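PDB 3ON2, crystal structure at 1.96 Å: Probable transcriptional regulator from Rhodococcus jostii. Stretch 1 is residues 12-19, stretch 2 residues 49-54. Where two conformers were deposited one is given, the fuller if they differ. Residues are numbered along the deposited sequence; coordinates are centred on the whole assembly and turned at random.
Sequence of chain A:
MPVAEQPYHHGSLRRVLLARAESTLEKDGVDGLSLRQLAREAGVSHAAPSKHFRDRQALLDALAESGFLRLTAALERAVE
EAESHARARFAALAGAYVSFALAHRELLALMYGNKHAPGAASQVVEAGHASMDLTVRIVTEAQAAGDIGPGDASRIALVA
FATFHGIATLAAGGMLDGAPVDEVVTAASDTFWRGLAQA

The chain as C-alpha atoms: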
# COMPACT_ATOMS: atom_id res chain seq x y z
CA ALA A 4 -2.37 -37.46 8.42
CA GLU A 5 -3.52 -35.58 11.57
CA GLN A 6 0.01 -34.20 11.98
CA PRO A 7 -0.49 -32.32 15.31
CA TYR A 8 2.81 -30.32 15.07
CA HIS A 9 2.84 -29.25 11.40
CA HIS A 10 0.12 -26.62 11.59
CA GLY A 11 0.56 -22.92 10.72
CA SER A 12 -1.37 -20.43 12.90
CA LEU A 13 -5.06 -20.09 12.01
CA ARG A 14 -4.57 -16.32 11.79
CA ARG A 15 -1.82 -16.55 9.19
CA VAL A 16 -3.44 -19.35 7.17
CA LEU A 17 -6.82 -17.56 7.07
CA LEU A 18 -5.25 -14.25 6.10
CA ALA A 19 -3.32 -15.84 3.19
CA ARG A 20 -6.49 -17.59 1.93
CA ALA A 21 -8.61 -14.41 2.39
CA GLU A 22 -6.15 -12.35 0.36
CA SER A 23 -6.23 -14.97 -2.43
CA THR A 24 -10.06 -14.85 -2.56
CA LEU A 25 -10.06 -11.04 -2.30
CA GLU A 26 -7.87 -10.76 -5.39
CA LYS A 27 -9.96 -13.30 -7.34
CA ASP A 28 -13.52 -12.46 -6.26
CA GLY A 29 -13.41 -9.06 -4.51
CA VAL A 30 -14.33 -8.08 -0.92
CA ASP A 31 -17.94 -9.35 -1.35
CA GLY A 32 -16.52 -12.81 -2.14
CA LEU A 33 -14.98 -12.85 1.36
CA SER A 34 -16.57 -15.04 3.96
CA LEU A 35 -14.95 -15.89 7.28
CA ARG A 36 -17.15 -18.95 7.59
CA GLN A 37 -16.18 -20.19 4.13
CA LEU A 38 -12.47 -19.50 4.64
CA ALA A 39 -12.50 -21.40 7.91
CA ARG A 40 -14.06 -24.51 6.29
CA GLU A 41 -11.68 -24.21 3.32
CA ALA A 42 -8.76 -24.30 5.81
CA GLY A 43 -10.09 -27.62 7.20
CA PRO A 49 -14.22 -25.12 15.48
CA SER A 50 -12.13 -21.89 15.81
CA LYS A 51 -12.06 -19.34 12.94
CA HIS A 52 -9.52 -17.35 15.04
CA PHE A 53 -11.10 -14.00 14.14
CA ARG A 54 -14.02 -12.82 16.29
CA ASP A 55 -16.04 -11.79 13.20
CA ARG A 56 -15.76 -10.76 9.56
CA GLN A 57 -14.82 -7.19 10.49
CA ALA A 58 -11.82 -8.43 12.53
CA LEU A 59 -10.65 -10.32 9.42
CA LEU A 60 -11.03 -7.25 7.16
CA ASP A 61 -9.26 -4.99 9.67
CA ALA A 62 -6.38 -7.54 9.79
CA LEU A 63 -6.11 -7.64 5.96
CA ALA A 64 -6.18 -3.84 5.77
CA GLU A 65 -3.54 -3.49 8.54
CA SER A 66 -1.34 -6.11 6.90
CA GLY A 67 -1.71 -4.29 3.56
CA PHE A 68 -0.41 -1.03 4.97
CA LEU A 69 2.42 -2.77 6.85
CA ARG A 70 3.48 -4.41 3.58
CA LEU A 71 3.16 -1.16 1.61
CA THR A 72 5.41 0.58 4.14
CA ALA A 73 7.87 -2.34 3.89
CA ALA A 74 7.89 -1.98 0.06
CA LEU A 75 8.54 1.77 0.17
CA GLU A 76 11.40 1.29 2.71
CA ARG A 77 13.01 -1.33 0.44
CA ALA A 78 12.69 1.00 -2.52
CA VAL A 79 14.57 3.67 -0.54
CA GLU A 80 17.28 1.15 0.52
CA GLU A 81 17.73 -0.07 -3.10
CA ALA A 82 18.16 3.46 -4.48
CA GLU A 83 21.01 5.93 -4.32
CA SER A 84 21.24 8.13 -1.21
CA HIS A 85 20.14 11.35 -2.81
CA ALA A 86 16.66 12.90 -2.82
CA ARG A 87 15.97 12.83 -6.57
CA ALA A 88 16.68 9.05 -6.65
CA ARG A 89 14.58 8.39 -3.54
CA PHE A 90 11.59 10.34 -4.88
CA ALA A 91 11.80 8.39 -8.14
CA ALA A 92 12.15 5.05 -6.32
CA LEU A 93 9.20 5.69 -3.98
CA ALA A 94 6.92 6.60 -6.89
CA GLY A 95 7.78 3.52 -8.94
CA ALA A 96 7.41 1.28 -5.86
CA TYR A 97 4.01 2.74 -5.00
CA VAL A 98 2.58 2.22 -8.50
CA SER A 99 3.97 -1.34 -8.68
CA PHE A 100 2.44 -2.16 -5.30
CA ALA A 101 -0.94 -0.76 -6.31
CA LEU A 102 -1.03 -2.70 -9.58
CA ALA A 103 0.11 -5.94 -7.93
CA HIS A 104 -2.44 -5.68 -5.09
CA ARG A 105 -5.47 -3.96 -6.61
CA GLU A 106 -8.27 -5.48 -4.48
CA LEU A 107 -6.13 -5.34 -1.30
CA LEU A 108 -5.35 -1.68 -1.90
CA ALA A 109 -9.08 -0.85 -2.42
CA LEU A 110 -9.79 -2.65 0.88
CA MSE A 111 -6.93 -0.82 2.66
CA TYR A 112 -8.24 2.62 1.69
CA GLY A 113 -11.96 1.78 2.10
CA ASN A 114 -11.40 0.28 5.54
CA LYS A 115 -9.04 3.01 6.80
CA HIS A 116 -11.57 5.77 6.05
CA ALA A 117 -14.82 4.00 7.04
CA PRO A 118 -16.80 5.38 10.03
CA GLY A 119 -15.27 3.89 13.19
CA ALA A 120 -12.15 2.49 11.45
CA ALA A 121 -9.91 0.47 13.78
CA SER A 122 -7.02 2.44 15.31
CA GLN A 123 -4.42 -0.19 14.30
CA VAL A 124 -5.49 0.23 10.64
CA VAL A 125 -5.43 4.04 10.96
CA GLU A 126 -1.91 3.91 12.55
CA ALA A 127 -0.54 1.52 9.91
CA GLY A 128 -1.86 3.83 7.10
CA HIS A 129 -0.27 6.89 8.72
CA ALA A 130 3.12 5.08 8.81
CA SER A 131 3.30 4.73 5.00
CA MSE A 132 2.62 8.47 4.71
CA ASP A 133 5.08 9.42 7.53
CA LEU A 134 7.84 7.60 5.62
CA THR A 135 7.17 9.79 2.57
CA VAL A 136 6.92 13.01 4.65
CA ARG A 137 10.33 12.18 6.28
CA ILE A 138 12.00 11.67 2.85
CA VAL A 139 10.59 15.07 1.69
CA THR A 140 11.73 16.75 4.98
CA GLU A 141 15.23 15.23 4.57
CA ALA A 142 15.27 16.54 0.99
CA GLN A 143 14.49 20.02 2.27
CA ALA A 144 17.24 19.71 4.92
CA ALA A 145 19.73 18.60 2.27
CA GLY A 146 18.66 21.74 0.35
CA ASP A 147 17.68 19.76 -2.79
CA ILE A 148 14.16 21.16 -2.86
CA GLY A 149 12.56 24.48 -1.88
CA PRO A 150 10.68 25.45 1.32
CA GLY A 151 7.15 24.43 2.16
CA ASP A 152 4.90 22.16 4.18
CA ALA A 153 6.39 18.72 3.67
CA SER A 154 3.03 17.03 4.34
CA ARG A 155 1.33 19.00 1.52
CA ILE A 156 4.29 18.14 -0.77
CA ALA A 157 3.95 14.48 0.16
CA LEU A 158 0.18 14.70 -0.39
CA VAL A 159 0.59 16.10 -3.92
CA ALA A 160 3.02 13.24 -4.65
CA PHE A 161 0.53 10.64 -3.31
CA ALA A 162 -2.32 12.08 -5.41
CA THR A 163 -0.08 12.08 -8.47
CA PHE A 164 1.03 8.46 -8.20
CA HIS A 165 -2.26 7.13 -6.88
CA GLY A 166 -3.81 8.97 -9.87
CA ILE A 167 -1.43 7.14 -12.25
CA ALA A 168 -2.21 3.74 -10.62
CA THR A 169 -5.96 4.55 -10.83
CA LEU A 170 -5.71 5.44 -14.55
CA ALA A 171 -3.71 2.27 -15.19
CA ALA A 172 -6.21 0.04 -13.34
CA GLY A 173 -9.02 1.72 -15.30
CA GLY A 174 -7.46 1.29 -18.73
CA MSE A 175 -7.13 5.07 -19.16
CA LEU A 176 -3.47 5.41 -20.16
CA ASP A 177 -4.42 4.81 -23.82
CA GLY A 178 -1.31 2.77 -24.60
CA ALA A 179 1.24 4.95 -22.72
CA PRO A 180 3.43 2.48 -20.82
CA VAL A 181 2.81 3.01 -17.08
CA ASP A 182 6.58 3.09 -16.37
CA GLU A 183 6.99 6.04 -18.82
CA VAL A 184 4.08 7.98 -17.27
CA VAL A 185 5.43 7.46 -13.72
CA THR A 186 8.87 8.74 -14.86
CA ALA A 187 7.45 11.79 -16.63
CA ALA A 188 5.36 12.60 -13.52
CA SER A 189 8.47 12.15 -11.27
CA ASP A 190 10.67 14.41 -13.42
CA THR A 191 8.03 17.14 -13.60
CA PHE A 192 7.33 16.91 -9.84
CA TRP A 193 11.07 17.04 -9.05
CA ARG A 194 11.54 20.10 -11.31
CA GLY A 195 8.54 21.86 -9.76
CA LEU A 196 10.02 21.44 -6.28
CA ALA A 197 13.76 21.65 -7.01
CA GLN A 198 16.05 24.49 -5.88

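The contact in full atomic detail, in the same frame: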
# COMPACT_ATOMS: atom_id res chain seq x y z
N SER A 12 -0.33 -21.05 12.06
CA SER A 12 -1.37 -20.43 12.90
C SER A 12 -2.63 -20.20 12.06
O SER A 12 -2.53 -19.90 10.88
CB SER A 12 -0.91 -19.10 13.52
OG SER A 12 -0.97 -18.02 12.61
N LEU A 13 -3.79 -20.37 12.68
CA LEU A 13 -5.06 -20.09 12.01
C LEU A 13 -5.10 -18.66 11.45
O LEU A 13 -5.57 -18.43 10.35
CB LEU A 13 -6.23 -20.27 12.97
CG LEU A 13 -7.14 -21.44 12.69
CD1 LEU A 13 -8.29 -21.42 13.71
CD2 LEU A 13 -7.65 -21.35 11.24
N ARG A 14 -4.59 -17.71 12.23
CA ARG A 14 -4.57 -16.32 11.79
C ARG A 14 -3.84 -16.17 10.46
O ARG A 14 -4.35 -15.57 9.52
CB ARG A 14 -3.89 -15.45 12.84
CG ARG A 14 -3.90 -13.98 12.48
CD ARG A 14 -3.11 -13.16 13.47
NE ARG A 14 -3.53 -11.78 13.31
CZ ARG A 14 -2.97 -10.89 12.51
NH1 ARG A 14 -1.88 -11.20 11.81
NH2 ARG A 14 -3.49 -9.68 12.44
N ARG A 15 -2.62 -16.70 10.40
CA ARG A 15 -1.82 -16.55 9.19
C ARG A 15 -2.44 -17.29 8.01
O ARG A 15 -2.52 -16.74 6.91
CB ARG A 15 -0.39 -17.04 9.40
CG ARG A 15 0.40 -17.11 8.10
CD ARG A 15 0.73 -15.73 7.57
NE ARG A 15 -0.23 -15.23 6.59
CZ ARG A 15 -0.63 -13.97 6.54
NH1 ARG A 15 -0.17 -13.09 7.43
NH2 ARG A 15 -1.48 -13.59 5.61
N VAL A 16 -2.88 -18.52 8.25
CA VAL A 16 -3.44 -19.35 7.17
C VAL A 16 -4.69 -18.67 6.61
O VAL A 16 -4.85 -18.56 5.41
CB VAL A 16 -3.82 -20.77 7.70
CG1 VAL A 16 -4.52 -21.59 6.61
CG2 VAL A 16 -2.61 -21.51 8.20
N LEU A 17 -5.58 -18.23 7.51
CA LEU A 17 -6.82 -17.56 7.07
C LEU A 17 -6.56 -16.27 6.34
O LEU A 17 -7.23 -16.00 5.36
CB LEU A 17 -7.78 -17.33 8.23
CG LEU A 17 -8.47 -18.62 8.69
CD1 LEU A 17 -9.36 -18.32 9.88
CD2 LEU A 17 -9.31 -19.21 7.57
N LEU A 18 -5.58 -15.49 6.79
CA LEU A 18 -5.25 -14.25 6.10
C LEU A 18 -4.69 -14.50 4.69
O LEU A 18 -5.00 -13.75 3.77
CB LEU A 18 -4.27 -13.39 6.90
CG LEU A 18 -4.78 -12.50 8.03
CD1 LEU A 18 -3.64 -12.00 8.97
CD2 LEU A 18 -5.56 -11.32 7.44
N ALA A 19 -3.86 -15.52 4.53
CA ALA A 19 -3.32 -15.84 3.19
C ALA A 19 -4.44 -16.30 2.21
O ALA A 19 -4.50 -15.87 1.05
CB ALA A 19 -2.24 -16.89 3.28
N PRO A 49 -13.32 -26.03 16.21
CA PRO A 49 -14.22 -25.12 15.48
C PRO A 49 -13.73 -23.66 15.28
O PRO A 49 -14.43 -22.87 14.61
CB PRO A 49 -15.50 -25.14 16.34
CG PRO A 49 -15.03 -25.49 17.74
CD PRO A 49 -13.78 -26.34 17.57
N SER A 50 -12.56 -23.30 15.82
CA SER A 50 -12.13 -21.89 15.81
C SER A 50 -11.85 -21.34 14.40
O SER A 50 -11.27 -22.04 13.55
CB SER A 50 -10.92 -21.65 16.73
OG SER A 50 -10.59 -20.26 16.80
N LYS A 51 -12.30 -20.11 14.17
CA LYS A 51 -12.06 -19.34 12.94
C LYS A 51 -10.97 -18.30 13.24
O LYS A 51 -10.65 -17.48 12.38
CB LYS A 51 -13.33 -18.59 12.49
CG LYS A 51 -14.62 -19.41 12.36
CD LYS A 51 -15.81 -18.51 11.98
CE LYS A 51 -16.46 -17.78 13.20
NZ LYS A 51 -15.52 -17.03 14.15
N HIS A 52 -10.43 -18.36 14.46
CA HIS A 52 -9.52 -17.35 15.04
C HIS A 52 -10.15 -15.97 15.22
O HIS A 52 -10.26 -15.48 16.35
CB HIS A 52 -8.20 -17.20 14.28
CG HIS A 52 -7.37 -16.06 14.78
ND1 HIS A 52 -6.56 -16.17 15.88
CD2 HIS A 52 -7.27 -14.78 14.36
CE1 HIS A 52 -5.99 -15.00 16.12
NE2 HIS A 52 -6.39 -14.15 15.19
N PHE A 53 -10.54 -15.34 14.12
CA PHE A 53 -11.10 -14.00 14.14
C PHE A 53 -12.48 -13.99 14.78
O PHE A 53 -13.26 -14.89 14.57
CB PHE A 53 -11.16 -13.45 12.71
CG PHE A 53 -9.81 -13.25 12.10
CD1 PHE A 53 -9.05 -12.12 12.42
CD2 PHE A 53 -9.27 -14.19 11.22
CE1 PHE A 53 -7.78 -11.92 11.87
CE2 PHE A 53 -7.99 -13.99 10.66
CZ PHE A 53 -7.26 -12.86 10.98
N ARG A 54 -12.75 -12.95 15.55
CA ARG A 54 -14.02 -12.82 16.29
C ARG A 54 -15.20 -12.70 15.32
O ARG A 54 -16.28 -13.22 15.59
CB ARG A 54 -13.94 -11.56 17.16
CG ARG A 54 -15.18 -11.18 17.95
CD ARG A 54 -15.11 -11.62 19.41
NE ARG A 54 -13.87 -11.22 20.08
CZ ARG A 54 -13.78 -10.32 21.06
NH1 ARG A 54 -12.60 -10.06 21.61
NH2 ARG A 54 -14.86 -9.67 21.51

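What kind of backbone arrangement brings these stretches together? Stretch 1 is the first turns of a helix that begins at L13, and stretch 2 is an irregular segment lying beside it, nearest where R14 CA and H52 CA stand 6.0 Å apart. S12 caps the helix, its OG accepting from R15 N at 3.1 Å, and the backbone bonds from V16 N to S12 O and from L17 N to L13 O, 3.0 and 2.8 Å, carry the helix onward. No hydrogen bond crosses between the stretches; the 351 Å² they bury is made of van der Waals packing, including methyls against carbonyls, and a CH-pi contact.

What does F53 contribute, the residue with the most covered surface? Its CA-to-CB bond points sideways, but the ring reaches nearer the helix and meets three of its residues. L17 CB lies at the ring edge, 4.1 Å from F53 CE2; L18 CG comes to 3.9 Å from F53 CZ, and R14 CG to 3.8 Å from the same CZ. The leucines offer hydrocarbon to an aromatic ring, a pairing that shields both from water, and F53, L17 and L18 are all buried. The aliphatic part of R14 joins them, a common way for a long charged residue to border an apolar cluster.

How does L13 fit against the loop? Its CA-to-CB bond points toward stretch 2, and L13 CD1 lies against backbone as much as side chain: 3.0 Å from S50 O, a tight approach for a methyl carbon, and 3.8 Å from H52 N. L13 CB also meets H52 CB at 3.9 Å. One turn later L17 repeats the theme, with L17 CD1 only 2.9 Å from K51 O. These are close packing contacts, and the carbonyl of K51 also has a partner within its own stretch, accepting from F53 N.

Why does H52 cover nearly as much as L13? Its side chain, with chi1 in t, sets the imidazole face against R14: R14 CB sits 3.7 Å from the centroid of the H52 ring and only 12° off the ring normal, a CH-pi contact in which an aliphatic C-H group meets the ring's pi electrons. The backbone turns tightly at H52, with phi/psi 63/-63, and F53 N donates to K51 O across it at 2.8 Å; H52 N also donates to S50 OG at 3.0 Å. R14 thus touches both aromatic residues of the loop, linking the H52 face to the cluster round F53.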